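Local coordinates for Lmo0305 protein (Listeria monocytogenes, PDB 3PJ0), which belongs to the fold-type I group of pyridoxal phosphate-dependent proteins and carries that cofactor covalently bound within its active site, at residues Thr13-Gly18 with Ala345-Leu350; Gly269-Phe274 with Glu285-Asn290; Ala300-Ala305 with Ser326-Ala331. All coordinates share one frame; numbering follows the deposited sequence.

Interaction 1: Thr13-Gly18 with Ala345-Leu350; sequences TPYKLG and AKNLEL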
ATOM      1  N   THR A  13     -22.785   0.412 -22.098  1.00 21.19           N
ATOM      2  CA  THR A  13     -23.412  -0.912 -22.216  1.00 20.03           C
ATOM      3  C   THR A  13     -23.822  -1.469 -20.864  1.00 20.15           C
ATOM      4  O   THR A  13     -23.062  -1.371 -19.904  1.00 19.52           O
ATOM      5  CB  THR A  13     -22.489  -1.926 -22.932  1.00 19.86           C
ATOM      6  OG1 THR A  13     -21.241  -2.013 -22.233  1.00 15.56           O
ATOM      7  CG2 THR A  13     -22.259  -1.518 -24.370  1.00 18.23           C
ATOM      8  N   PRO A  14     -25.032  -2.042 -20.776  1.00 20.62           N
ATOM      9  CA  PRO A  14     -25.428  -2.622 -19.503  1.00 20.11           C
ATOM     10  C   PRO A  14     -24.725  -3.963 -19.251  1.00 19.41           C
ATOM     11  O   PRO A  14     -24.472  -4.325 -18.088  1.00 18.76           O
ATOM     12  CB  PRO A  14     -26.953  -2.780 -19.637  1.00 20.80           C
ATOM     13  CG  PRO A  14     -27.243  -2.741 -21.065  1.00 22.70           C
ATOM     14  CD  PRO A  14     -26.168  -1.918 -21.706  1.00 21.95           C
ATOM     15  N   TYR A  15     -24.396  -4.676 -20.331  1.00 18.09           N
ATOM     16  CA  TYR A  15     -23.713  -5.949 -20.235  1.00 17.85           C
ATOM     17  C   TYR A  15     -22.264  -5.878 -20.749  1.00 16.49           C
ATOM     18  O   TYR A  15     -21.925  -5.034 -21.580  1.00 16.00           O
ATOM     19  CB  TYR A  15     -24.496  -7.003 -21.009  1.00 17.59           C
ATOM     20  CG  TYR A  15     -25.984  -7.050 -20.652  1.00 19.71           C
ATOM     21  CD1 TYR A  15     -26.412  -7.500 -19.416  1.00 21.56           C
ATOM     22  CD2 TYR A  15     -26.947  -6.681 -21.574  1.00 22.31           C
ATOM     23  CE1 TYR A  15     -27.777  -7.551 -19.097  1.00 23.01           C
ATOM     24  CE2 TYR A  15     -28.306  -6.736 -21.269  1.00 26.26           C
ATOM     25  CZ  TYR A  15     -28.706  -7.169 -20.024  1.00 25.20           C
ATOM     26  OH  TYR A  15     -30.050  -7.228 -19.724  1.00 27.29           O
ATOM     27  N   LYS A  16     -21.426  -6.790 -20.261  1.00 15.86           N
ATOM     28  CA  LYS A  16     -20.013  -6.836 -20.645  1.00 14.47           C
ATOM     29  C   LYS A  16     -19.547  -8.284 -20.885  1.00 13.86           C
ATOM     30  O   LYS A  16     -19.897  -9.183 -20.119  1.00 12.71           O
ATOM     31  CB  LYS A  16     -19.149  -6.253 -19.537  1.00 15.05           C
ATOM     32  CG  LYS A  16     -19.366  -4.805 -19.152  1.00 16.21           C
ATOM     33  CD  LYS A  16     -18.944  -3.855 -20.273  1.00 15.83           C
ATOM     34  CE  LYS A  16     -18.979  -2.397 -19.820  1.00 17.38           C
ATOM     35  NZ  LYS A  16     -20.354  -1.922 -19.465  1.00 14.98           N
ATOM     36  N   LEU A  17     -18.767  -8.514 -21.945  1.00 13.54           N
ATOM     37  CA  LEU A  17     -18.183  -9.829 -22.141  1.00 13.60           C
ATOM     38  C   LEU A  17     -17.137 -10.052 -21.032  1.00 12.94           C
ATOM     39  O   LEU A  17     -17.075 -11.110 -20.425  1.00 13.39           O
ATOM     40  CB  LEU A  17     -17.487  -9.936 -23.497  1.00 13.81           C
ATOM     41  CG  LEU A  17     -18.280  -9.872 -24.816  1.00 12.73           C
ATOM     42  CD1 LEU A  17     -17.256  -9.936 -25.909  1.00 11.75           C
ATOM     43  CD2 LEU A  17     -19.299 -11.006 -24.977  1.00 12.39           C
ATOM     44  N   GLY A  18     -16.330  -9.032 -20.750  1.00 13.28           N
ATOM     45  CA  GLY A  18     -15.264  -9.166 -19.769  1.00 13.05           C
ATOM     46  C   GLY A  18     -15.539  -8.628 -18.385  1.00 13.29           C
ATOM     47  O   GLY A  18     -16.478  -7.842 -18.176  1.00 14.20           O
ATOM     48  N   ALA A 345     -29.003 -14.531 -23.476  1.00 26.69           N
ATOM     49  CA  ALA A 345     -28.637 -15.278 -24.691  1.00 27.26           C
ATOM     50  C   ALA A 345     -28.897 -14.545 -26.001  1.00 27.70           C
ATOM     51  O   ALA A 345     -28.043 -14.567 -26.881  1.00 27.78           O
ATOM     52  CB  ALA A 345     -29.326 -16.642 -24.727  1.00 27.69           C
ATOM     53  N   LYS A 346     -30.065 -13.919 -26.135  1.00 28.17           N
ATOM     54  CA  LYS A 346     -30.427 -13.198 -27.367  1.00 28.77           C
ATOM     55  C   LYS A 346     -29.422 -12.113 -27.715  1.00 28.45           C
ATOM     56  O   LYS A 346     -29.002 -12.002 -28.871  1.00 28.56           O
ATOM     57  CB  LYS A 346     -31.832 -12.576 -27.238  0.51 29.48           C
ATOM     58  CG  LYS A 346     -32.261 -11.652 -28.393  0.51 30.27           C
ATOM     59  CD  LYS A 346     -33.591 -10.965 -28.096  0.51 31.36           C
ATOM     60  CE  LYS A 346     -33.940  -9.922 -29.159  0.51 32.06           C
ATOM     61  NZ  LYS A 346     -35.274  -9.290 -28.925  0.51 32.29           N
ATOM     62  N   ASN A 347     -29.052 -11.311 -26.721  1.00 27.24           N
ATOM     63  CA  ASN A 347     -28.115 -10.211 -26.949  1.00 27.09           C
ATOM     64  C   ASN A 347     -26.749 -10.745 -27.388  1.00 26.36           C
ATOM     65  O   ASN A 347     -26.136 -10.217 -28.324  1.00 25.98           O
ATOM     66  CB  ASN A 347     -27.979  -9.337 -25.703  1.00 26.52           C
ATOM     67  CG  ASN A 347     -29.304  -8.795 -25.225  1.00 27.41           C
ATOM     68  OD1 ASN A 347     -30.192  -9.563 -24.841  1.00 28.96           O
ATOM     69  ND2 ASN A 347     -29.435  -7.472 -25.199  1.00 25.86           N
ATOM     70  N   LEU A 348     -26.293 -11.798 -26.704  1.00 26.19           N
ATOM     71  CA  LEU A 348     -25.010 -12.449 -27.000  1.00 25.76           C
ATOM     72  C   LEU A 348     -25.014 -12.986 -28.441  1.00 26.48           C
ATOM     73  O   LEU A 348     -24.105 -12.694 -29.199  1.00 25.86           O
ATOM     74  CB  LEU A 348     -24.729 -13.548 -25.955  1.00 25.55           C
ATOM     75  CG  LEU A 348     -23.453 -14.392 -26.050  1.00 26.12           C
ATOM     76  CD1 LEU A 348     -22.195 -13.518 -26.076  1.00 26.73           C
ATOM     77  CD2 LEU A 348     -23.400 -15.399 -24.883  1.00 25.60           C
ATOM     78  N   GLU A 349     -26.065 -13.722 -28.833  1.00 27.54           N
ATOM     79  CA  GLU A 349     -26.192 -14.231 -30.219  1.00 28.39           C
ATOM     80  C   GLU A 349     -26.151 -13.095 -31.222  1.00 27.85           C
ATOM     81  O   GLU A 349     -25.515 -13.198 -32.266  1.00 27.27           O
ATOM     82  CB  GLU A 349     -27.521 -14.976 -30.454  1.00 29.79           C
ATOM     83  CG  GLU A 349     -27.661 -16.296 -29.723  1.00 33.22           C
ATOM     84  CD  GLU A 349     -26.574 -17.307 -30.093  1.00 38.54           C
ATOM     85  OE1 GLU A 349     -26.008 -17.215 -31.216  1.00 41.46           O
ATOM     86  OE2 GLU A 349     -26.291 -18.196 -29.247  1.00 40.92           O
ATOM     87  N   LEU A 350     -26.821 -11.998 -30.882  1.00 27.47           N
ATOM     88  CA  LEU A 350     -26.934 -10.865 -31.793  1.00 27.69           C
ATOM     89  C   LEU A 350     -25.589 -10.195 -32.066  1.00 26.80           C
ATOM     90  O   LEU A 350     -25.318  -9.789 -33.209  1.00 26.08           O
ATOM     91  CB  LEU A 350     -27.949  -9.864 -31.261  1.00 27.91           C
ATOM     92  CG  LEU A 350     -28.370  -8.703 -32.157  1.00 29.97           C
ATOM     93  CD1 LEU A 350     -28.933  -9.166 -33.509  1.00 30.04           C
ATOM     94  CD2 LEU A 350     -29.404  -7.874 -31.399  1.00 30.93           C
TER
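Y15 lies in strand 15-16, half of a short two-stranded parallel sheet with strand 316-317, and L17 follows just after it; both meet the first turn of helix 345-358 in the smaller, C-terminal domain of this fold-type I chain. Y15 points to the helix from its CA, whereas L17 reaches it only with a methyl at the end of its side chain. The contact is a worked example of closure over a long span: here an N-terminal arm returns to the end of the chain. Between the two segments lie 326 residues, yet two side-chain pairs touch directly, with 105 Å² buried in all. Backbone hydrogen bonds from Y15 to G315 and G317, and from L17 to G317, pair the arm with strand 316-317.

The outer pair is Y15 with N347. The tyrosine CG lies anti to its own carbonyl carbon (chi1 -50°), which swings the ring out toward the helix, where CE2 comes within 4.2 Å of N347 ND2. The amide plane is turned 69° from the ring plane, and the nitrogen approaches obliquely. The hydrogen bond of this ND2 goes instead to T314 O, so the ring merely borders an amide that is engaged elsewhere.

Deeper in, L17 and L348 meet through single methyl groups. L348 has CG opposite its backbone nitrogen (chi1 179°), and this carries the CD1 branch across to CD2 of L17, 4.0 Å away. K16, between the two contact residues of the arm, curls back along it to a cation-pi partner, Y10, and its NZ donates a hydrogen bond to T13 OG1 at 2.9 Å.

Interaction 2: Gly269-Phe274 with Glu285-Asn290; sequences GLAERF and EVPVSN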
ATOM      1  N   GLY A 269     -15.816 -21.147 -25.200  1.00 13.83           N
ATOM      2  CA  GLY A 269     -17.031 -20.968 -26.004  1.00 14.60           C
ATOM      3  C   GLY A 269     -16.995 -19.624 -26.734  1.00 15.11           C
ATOM      4  O   GLY A 269     -17.282 -19.554 -27.932  1.00 16.28           O
ATOM      5  N   LEU A 270     -16.621 -18.559 -26.021  1.00 14.81           N
ATOM      6  CA  LEU A 270     -16.538 -17.221 -26.610  0.50 14.77           C
ATOM      7  C   LEU A 270     -15.473 -17.167 -27.708  1.00 15.63           C
ATOM      8  O   LEU A 270     -15.728 -16.634 -28.776  1.00 16.63           O
ATOM      9  CB  LEU A 270     -16.248 -16.177 -25.524  0.50 14.37           C
ATOM     10  CG  LEU A 270     -16.303 -14.697 -25.898  0.50 12.25           C
ATOM     11  CD1 LEU A 270     -17.616 -14.378 -26.603  0.50 11.12           C
ATOM     12  CD2 LEU A 270     -16.119 -13.802 -24.650  0.50 10.34           C
ATOM     13  N   ALA A 271     -14.279 -17.703 -27.437  1.00 15.18           N
ATOM     14  CA  ALA A 271     -13.207 -17.727 -28.439  1.00 15.79           C
ATOM     15  C   ALA A 271     -13.670 -18.440 -29.700  1.00 16.93           C
ATOM     16  O   ALA A 271     -13.401 -17.979 -30.820  1.00 16.64           O
ATOM     17  CB  ALA A 271     -11.897 -18.399 -27.867  1.00 15.00           C
ATOM     18  N   GLU A 272     -14.389 -19.563 -29.543  1.00 17.76           N
ATOM     19  CA  GLU A 272     -14.914 -20.275 -30.731  1.00 19.16           C
ATOM     20  C   GLU A 272     -15.768 -19.359 -31.588  1.00 18.93           C
ATOM     21  O   GLU A 272     -15.699 -19.403 -32.822  1.00 19.91           O
ATOM     22  CB  GLU A 272     -15.794 -21.478 -30.363  1.00 20.44           C
ATOM     23  CG  GLU A 272     -15.064 -22.734 -29.957  1.00 23.97           C
ATOM     24  CD  GLU A 272     -16.006 -23.925 -29.809  1.00 29.98           C
ATOM     25  OE1 GLU A 272     -17.152 -23.859 -30.301  1.00 32.58           O
ATOM     26  OE2 GLU A 272     -15.591 -24.944 -29.205  1.00 35.60           O
ATOM     27  N   ARG A 273     -16.598 -18.555 -30.944  1.00 18.85           N
ATOM     28  CA  ARG A 273     -17.470 -17.646 -31.677  1.00 19.28           C
ATOM     29  C   ARG A 273     -16.649 -16.564 -32.376  1.00 18.79           C
ATOM     30  O   ARG A 273     -16.902 -16.285 -33.535  1.00 20.31           O
ATOM     31  CB  ARG A 273     -18.500 -16.966 -30.749  0.62 19.64           C
ATOM     32  CG  ARG A 273     -19.519 -17.883 -30.054  0.62 20.63           C
ATOM     33  CD  ARG A 273     -20.338 -17.064 -29.023  0.62 23.58           C
ATOM     34  NE  ARG A 273     -21.388 -17.818 -28.330  0.62 23.31           N
ATOM     35  CZ  ARG A 273     -22.682 -17.816 -28.654  0.62 26.30           C
ATOM     36  NH1 ARG A 273     -23.141 -17.111 -29.686  0.62 25.89           N
ATOM     37  NH2 ARG A 273     -23.538 -18.538 -27.936  0.62 27.82           N
ATOM     38  N   PHE A 274     -15.647 -15.988 -31.713  1.00 17.19           N
ATOM     39  CA  PHE A 274     -14.769 -15.015 -32.375  1.00 17.23           C
ATOM     40  C   PHE A 274     -14.050 -15.622 -33.596  1.00 17.56           C
ATOM     41  O   PHE A 274     -14.091 -15.055 -34.699  1.00 18.55           O
ATOM     42  CB  PHE A 274     -13.746 -14.418 -31.393  1.00 16.37           C
ATOM     43  CG  PHE A 274     -14.286 -13.287 -30.571  1.00 15.48           C
ATOM     44  CD1 PHE A 274     -14.640 -12.082 -31.185  1.00 16.45           C
ATOM     45  CD2 PHE A 274     -14.423 -13.397 -29.195  1.00 15.60           C
ATOM     46  CE1 PHE A 274     -15.144 -11.016 -30.430  1.00 15.44           C
ATOM     47  CE2 PHE A 274     -14.906 -12.335 -28.437  1.00 15.46           C
ATOM     48  CZ  PHE A 274     -15.280 -11.150 -29.057  1.00 14.15           C
ATOM     49  N   GLU A 285      -5.521 -19.649 -29.998  1.00 15.47           N
ATOM     50  CA  GLU A 285      -6.740 -20.011 -30.734  1.00 16.07           C
ATOM     51  C   GLU A 285      -7.766 -20.668 -29.814  1.00 15.09           C
ATOM     52  O   GLU A 285      -8.974 -20.365 -29.888  1.00 15.03           O
ATOM     53  CB  GLU A 285      -6.390 -20.927 -31.921  0.67 16.84           C
ATOM     54  CG  GLU A 285      -7.612 -21.461 -32.683  0.67 19.17           C
ATOM     55  CD  GLU A 285      -7.258 -22.260 -33.944  0.67 23.42           C
ATOM     56  OE1 GLU A 285      -6.076 -22.245 -34.391  0.67 23.96           O
ATOM     57  OE2 GLU A 285      -8.192 -22.892 -34.496  0.67 23.55           O
ATOM     58  N   VAL A 286      -7.289 -21.597 -28.981  1.00 14.99           N
ATOM     59  CA  VAL A 286      -8.103 -22.184 -27.923  1.00 14.63           C
ATOM     60  C   VAL A 286      -7.533 -21.702 -26.572  1.00 13.59           C
ATOM     61  O   VAL A 286      -6.380 -22.017 -26.220  1.00 13.98           O
ATOM     62  CB  VAL A 286      -8.166 -23.712 -27.977  1.00 15.60           C
ATOM     63  CG1 VAL A 286      -8.989 -24.229 -26.769  1.00 14.58           C
ATOM     64  CG2 VAL A 286      -8.778 -24.175 -29.316  1.00 16.84           C
ATOM     65  N   PRO A 287      -8.308 -20.893 -25.831  1.00 12.94           N
ATOM     66  CA  PRO A 287      -7.855 -20.388 -24.544  1.00 11.97           C
ATOM     67  C   PRO A 287      -7.450 -21.523 -23.613  1.00 12.01           C
ATOM     68  O   PRO A 287      -8.015 -22.605 -23.673  1.00 11.44           O
ATOM     69  CB  PRO A 287      -9.094 -19.668 -23.978  1.00 10.99           C
ATOM     70  CG  PRO A 287      -9.826 -19.222 -25.183  1.00 12.66           C
ATOM     71  CD  PRO A 287      -9.615 -20.325 -26.208  1.00 13.00           C
ATOM     72  N   VAL A 288      -6.463 -21.237 -22.766  1.00 11.72           N
ATOM     73  CA  VAL A 288      -5.996 -22.172 -21.771  1.00 11.36           C
ATOM     74  C   VAL A 288      -6.310 -21.607 -20.378  1.00 11.23           C
ATOM     75  O   VAL A 288      -5.770 -22.068 -19.400  1.00 11.30           O
ATOM     76  CB  VAL A 288      -4.477 -22.448 -21.978  1.00 12.07           C
ATOM     77  CG1 VAL A 288      -4.253 -23.110 -23.357  1.00 11.89           C
ATOM     78  CG2 VAL A 288      -3.614 -21.139 -21.806  1.00 11.74           C
ATOM     79  N   SER A 289      -7.238 -20.645 -20.316  1.00 10.76           N
ATOM     80  CA  SER A 289      -7.599 -19.949 -19.066  1.00 10.69           C
ATOM     81  C   SER A 289      -8.858 -19.118 -19.376  1.00 11.02           C
ATOM     82  O   SER A 289      -9.541 -19.357 -20.378  1.00 10.95           O
ATOM     83  CB  SER A 289      -6.440 -19.046 -18.613  1.00  9.80           C
ATOM     84  OG  SER A 289      -6.323 -17.924 -19.499  1.00 11.03           O
ATOM     85  N   ASN A 290      -9.158 -18.142 -18.535  1.00 10.30           N
ATOM     86  CA  ASN A 290     -10.342 -17.321 -18.740  1.00 10.47           C
ATOM     87  C   ASN A 290     -10.100 -16.159 -19.715  1.00  9.98           C
ATOM     88  O   ASN A 290     -11.008 -15.378 -19.990  1.00 11.23           O
ATOM     89  CB  ASN A 290     -10.799 -16.760 -17.397  1.00  9.18           C
ATOM     90  CG  ASN A 290      -9.843 -15.793 -16.843  1.00 10.75           C
ATOM     91  OD1 ASN A 290      -8.613 -16.019 -16.897  1.00 12.48           O
ATOM     92  ND2 ASN A 290     -10.358 -14.679 -16.302  1.00 10.69           N
TER
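A271 meets P287 in a compact apolar contact between the last turns of helix 260-275 and the loop joining the antiparallel strands 280-283 and 291-296 in the smaller domain. The nearest CA atoms, those of A271 and V286, are 6.8 Å apart, consistent with a small side chain allowing a close approach of loop to helix. The A271 methyl points at the pyrrolidine ring and meets it at its CD-CG bond, with CB 3.4 Å from P287 CD and 3.5 Å from P287 CG. Both separations are tighter than usual van der Waals contact, so the ring is pressed firmly against the methyl. The same CB also lies 4.1 Å from E285 O, whose carbonyl borders the methyl on the loop side.

No hydrogen bond crosses directly between the segments, but N275 ND2, one turn further along the helix, makes weak hydrogen bonds to both A271 O and E285 O and so bridges helix and loop. Beneath the contact lies the four-stranded antiparallel sheet: P287 rests on F292 of strand 291-296, and A271 touches T282 of strand 280-283, placing the pair between the helix and the sheet it covers.

Interaction 3: Ala300-Ala305 with Ser326-Ala331; sequences ADEIGA and SADVCA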
ATOM      1  N   ALA A 300      -7.581  -0.351 -36.505  1.00 20.72           N
ATOM      2  CA  ALA A 300      -8.333   0.006 -35.290  1.00 21.01           C
ATOM      3  C   ALA A 300      -9.488   0.991 -35.549  1.00 22.01           C
ATOM      4  O   ALA A 300     -10.591   0.839 -34.974  1.00 22.16           O
ATOM      5  CB  ALA A 300      -7.389   0.526 -34.187  1.00 19.42           C
ATOM      6  N   ASP A 301      -9.274   1.977 -36.423  1.00 22.99           N
ATOM      7  CA  ASP A 301     -10.330   2.943 -36.754  1.00 23.81           C
ATOM      8  C   ASP A 301     -11.531   2.220 -37.341  1.00 23.18           C
ATOM      9  O   ASP A 301     -12.674   2.456 -36.935  1.00 23.26           O
ATOM     10  CB  ASP A 301      -9.854   4.005 -37.764  1.00 25.66           C
ATOM     11  CG  ASP A 301      -9.041   5.124 -37.128  1.00 28.56           C
ATOM     12  OD1 ASP A 301      -9.002   5.264 -35.887  1.00 32.75           O
ATOM     13  OD2 ASP A 301      -8.435   5.888 -37.905  1.00 34.69           O
ATOM     14  N   GLU A 302     -11.258   1.333 -38.289  1.00 22.19           N
ATOM     15  CA  GLU A 302     -12.292   0.538 -38.954  1.00 22.76           C
ATOM     16  C   GLU A 302     -13.060  -0.401 -38.011  1.00 20.96           C
ATOM     17  O   GLU A 302     -14.284  -0.499 -38.084  1.00 20.77           O
ATOM     18  CB  GLU A 302     -11.680  -0.265 -40.115  1.00 23.33           C
ATOM     19  CG  GLU A 302     -11.279   0.603 -41.340  1.00 26.46           C
ATOM     20  CD  GLU A 302     -10.561  -0.203 -42.426  1.00 28.83           C
ATOM     21  OE1 GLU A 302      -9.806  -1.141 -42.085  1.00 32.27           O
ATOM     22  OE2 GLU A 302     -10.750   0.081 -43.613  1.00 28.73           O
ATOM     23  N   ILE A 303     -12.343  -1.117 -37.165  1.00 19.56           N
ATOM     24  CA  ILE A 303     -12.981  -2.051 -36.228  1.00 18.26           C
ATOM     25  C   ILE A 303     -13.711  -1.306 -35.107  1.00 17.72           C
ATOM     26  O   ILE A 303     -14.778  -1.729 -34.663  1.00 17.35           O
ATOM     27  CB  ILE A 303     -11.966  -3.089 -35.657  1.00 18.15           C
ATOM     28  CG1 ILE A 303     -11.383  -3.939 -36.795  1.00 16.76           C
ATOM     29  CG2 ILE A 303     -12.626  -3.955 -34.583  1.00 16.44           C
ATOM     30  CD1 ILE A 303     -12.420  -4.598 -37.665  1.00 18.13           C
ATOM     31  N   GLY A 304     -13.159  -0.189 -34.660  1.00 17.79           N
ATOM     32  CA  GLY A 304     -13.807   0.604 -33.624  1.00 18.29           C
ATOM     33  C   GLY A 304     -15.213   1.033 -34.025  1.00 18.99           C
ATOM     34  O   GLY A 304     -16.137   1.003 -33.198  1.00 19.36           O
ATOM     35  N   ALA A 305     -15.368   1.454 -35.282  1.00 19.51           N
ATOM     36  CA  ALA A 305     -16.660   1.867 -35.833  1.00 20.53           C
ATOM     37  C   ALA A 305     -17.650   0.719 -35.795  1.00 20.56           C
ATOM     38  O   ALA A 305     -18.828   0.895 -35.434  1.00 20.14           O
ATOM     39  CB  ALA A 305     -16.506   2.398 -37.293  1.00 20.92           C
ATOM     40  N   SER A 326      -0.459  -3.300 -36.374  0.69 24.49           N
ATOM     41  CA  SER A 326       0.211  -2.994 -37.643  0.69 24.85           C
ATOM     42  C   SER A 326      -0.752  -2.100 -38.416  0.69 25.72           C
ATOM     43  O   SER A 326      -1.846  -1.810 -37.924  0.69 25.90           O
ATOM     44  CB  SER A 326       0.598  -4.257 -38.429  0.69 25.12           C
ATOM     45  OG  SER A 326      -0.514  -5.026 -38.855  0.69 23.52           O
ATOM     46  N   ALA A 327      -0.377  -1.678 -39.623  1.00 26.36           N
ATOM     47  CA  ALA A 327      -1.216  -0.747 -40.391  1.00 26.32           C
ATOM     48  C   ALA A 327      -2.699  -1.165 -40.463  1.00 25.70           C
ATOM     49  O   ALA A 327      -3.601  -0.323 -40.264  1.00 25.86           O
ATOM     50  CB  ALA A 327      -0.648  -0.539 -41.807  1.00 27.30           C
ATOM     51  N   ASP A 328      -2.941  -2.453 -40.736  1.00 24.05           N
ATOM     52  CA  ASP A 328      -4.306  -2.980 -40.904  1.00 22.68           C
ATOM     53  C   ASP A 328      -4.618  -4.162 -39.980  1.00 21.00           C
ATOM     54  O   ASP A 328      -5.342  -5.101 -40.366  1.00 18.86           O
ATOM     55  CB  ASP A 328      -4.519  -3.360 -42.374  1.00 23.08           C
ATOM     56  CG  ASP A 328      -4.558  -2.141 -43.282  1.00 24.67           C
ATOM     57  OD1 ASP A 328      -5.419  -1.271 -43.021  1.00 24.30           O
ATOM     58  OD2 ASP A 328      -3.760  -2.058 -44.252  1.00 24.14           O
ATOM     59  N   VAL A 329      -4.045  -4.122 -38.776  1.00 19.16           N
ATOM     60  CA  VAL A 329      -4.317  -5.139 -37.772  1.00 18.37           C
ATOM     61  C   VAL A 329      -4.431  -4.491 -36.397  1.00 17.59           C
ATOM     62  O   VAL A 329      -3.632  -3.630 -36.040  1.00 17.96           O
ATOM     63  CB  VAL A 329      -3.229  -6.248 -37.742  1.00 18.27           C
ATOM     64  CG1 VAL A 329      -3.470  -7.216 -36.616  1.00 16.60           C
ATOM     65  CG2 VAL A 329      -3.175  -6.995 -39.063  1.00 18.11           C
ATOM     66  N   CYS A 330      -5.457  -4.886 -35.644  1.00 17.21           N
ATOM     67  CA  CYS A 330      -5.628  -4.408 -34.278  1.00 15.76           C
ATOM     68  C   CYS A 330      -6.108  -5.565 -33.398  1.00 15.42           C
ATOM     69  O   CYS A 330      -6.536  -6.626 -33.919  1.00 15.24           O
ATOM     70  CB  CYS A 330      -6.615  -3.241 -34.209  1.00 15.95           C
ATOM     71  SG  CYS A 330      -8.290  -3.683 -34.728  1.00 18.06           S
ATOM     72  N   ALA A 331      -6.076  -5.346 -32.086  1.00 13.50           N
ATOM     73  CA  ALA A 331      -6.481  -6.378 -31.136  1.00 14.09           C
ATOM     74  C   ALA A 331      -6.973  -5.826 -29.805  1.00 14.50           C
ATOM     75  O   ALA A 331      -6.754  -4.659 -29.501  1.00 13.28           O
ATOM     76  CB  ALA A 331      -5.270  -7.340 -30.877  1.00 13.13           C
TER
HETATM   77  O   HOH W   1      -4.755  -0.752 -36.301  1.00 23.04           O
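The backbones of A300 and C330 come within 5.3 Å, CA to CA, where the first turn of helix 300-314 passes the start of strand 329-335. Just before that strand, the chain reverses in a tight hairpin turn through A327 and D328, closed by S326 N to V329 O at 3.2 Å and by a weak bond in the other direction.

C330 is the centre of the side-chain packing. Its SG sits between the backbone N and the carbonyl carbon (chi1 63°), which directs the sulfur at the helix. There it lies 3.7 Å from A300 CA and likewise 3.7 Å from I303 CG1, touching two helix residues three positions apart. Alongside, the CB atoms of A300 and C330 are 3.8 Å apart. L322 touches both A300 and I303, and F296 packs on I303 and C330, so the cysteine sits in largely apolar surroundings.

Polar groups gather at the helix start and the turn. A water takes a hydrogen bond from A300 N at 2.9 Å and can donate to V329 O, although it has more acceptors in reach than protons. On the exposed margin, E302 OE1 and D328 OD1 stand 4.5 Å apart. If both are charged they should repel mildly, though E302 OE1 has a hydrogen bond just beside the segments that may ease this. Cohesion therefore rests on apolar packing around the cysteine and possibly a water-mediated link.

Overall arrangement
All three contacts lie in the smaller domain, away from the seven-stranded sheet of the large domain. Interaction 1 spans nearly the whole chain, and interactions 2 and 3 fall within that span, one after the other. Interactions 1 and 2 have centres about 16 Å apart and touch: in the conformer given, a salt bridge between E349 and R273 links helices 345-358 and 260-275, while L17 packs the N-terminal arm onto helix 260-275. Arm and C-terminal helices thus build one domain together. Interaction 3 is separate, its nearest atoms about 11 Å from interaction 1 and about 9 Å from interaction 2. Interactions 2 and 3 share the four-stranded antiparallel sheet.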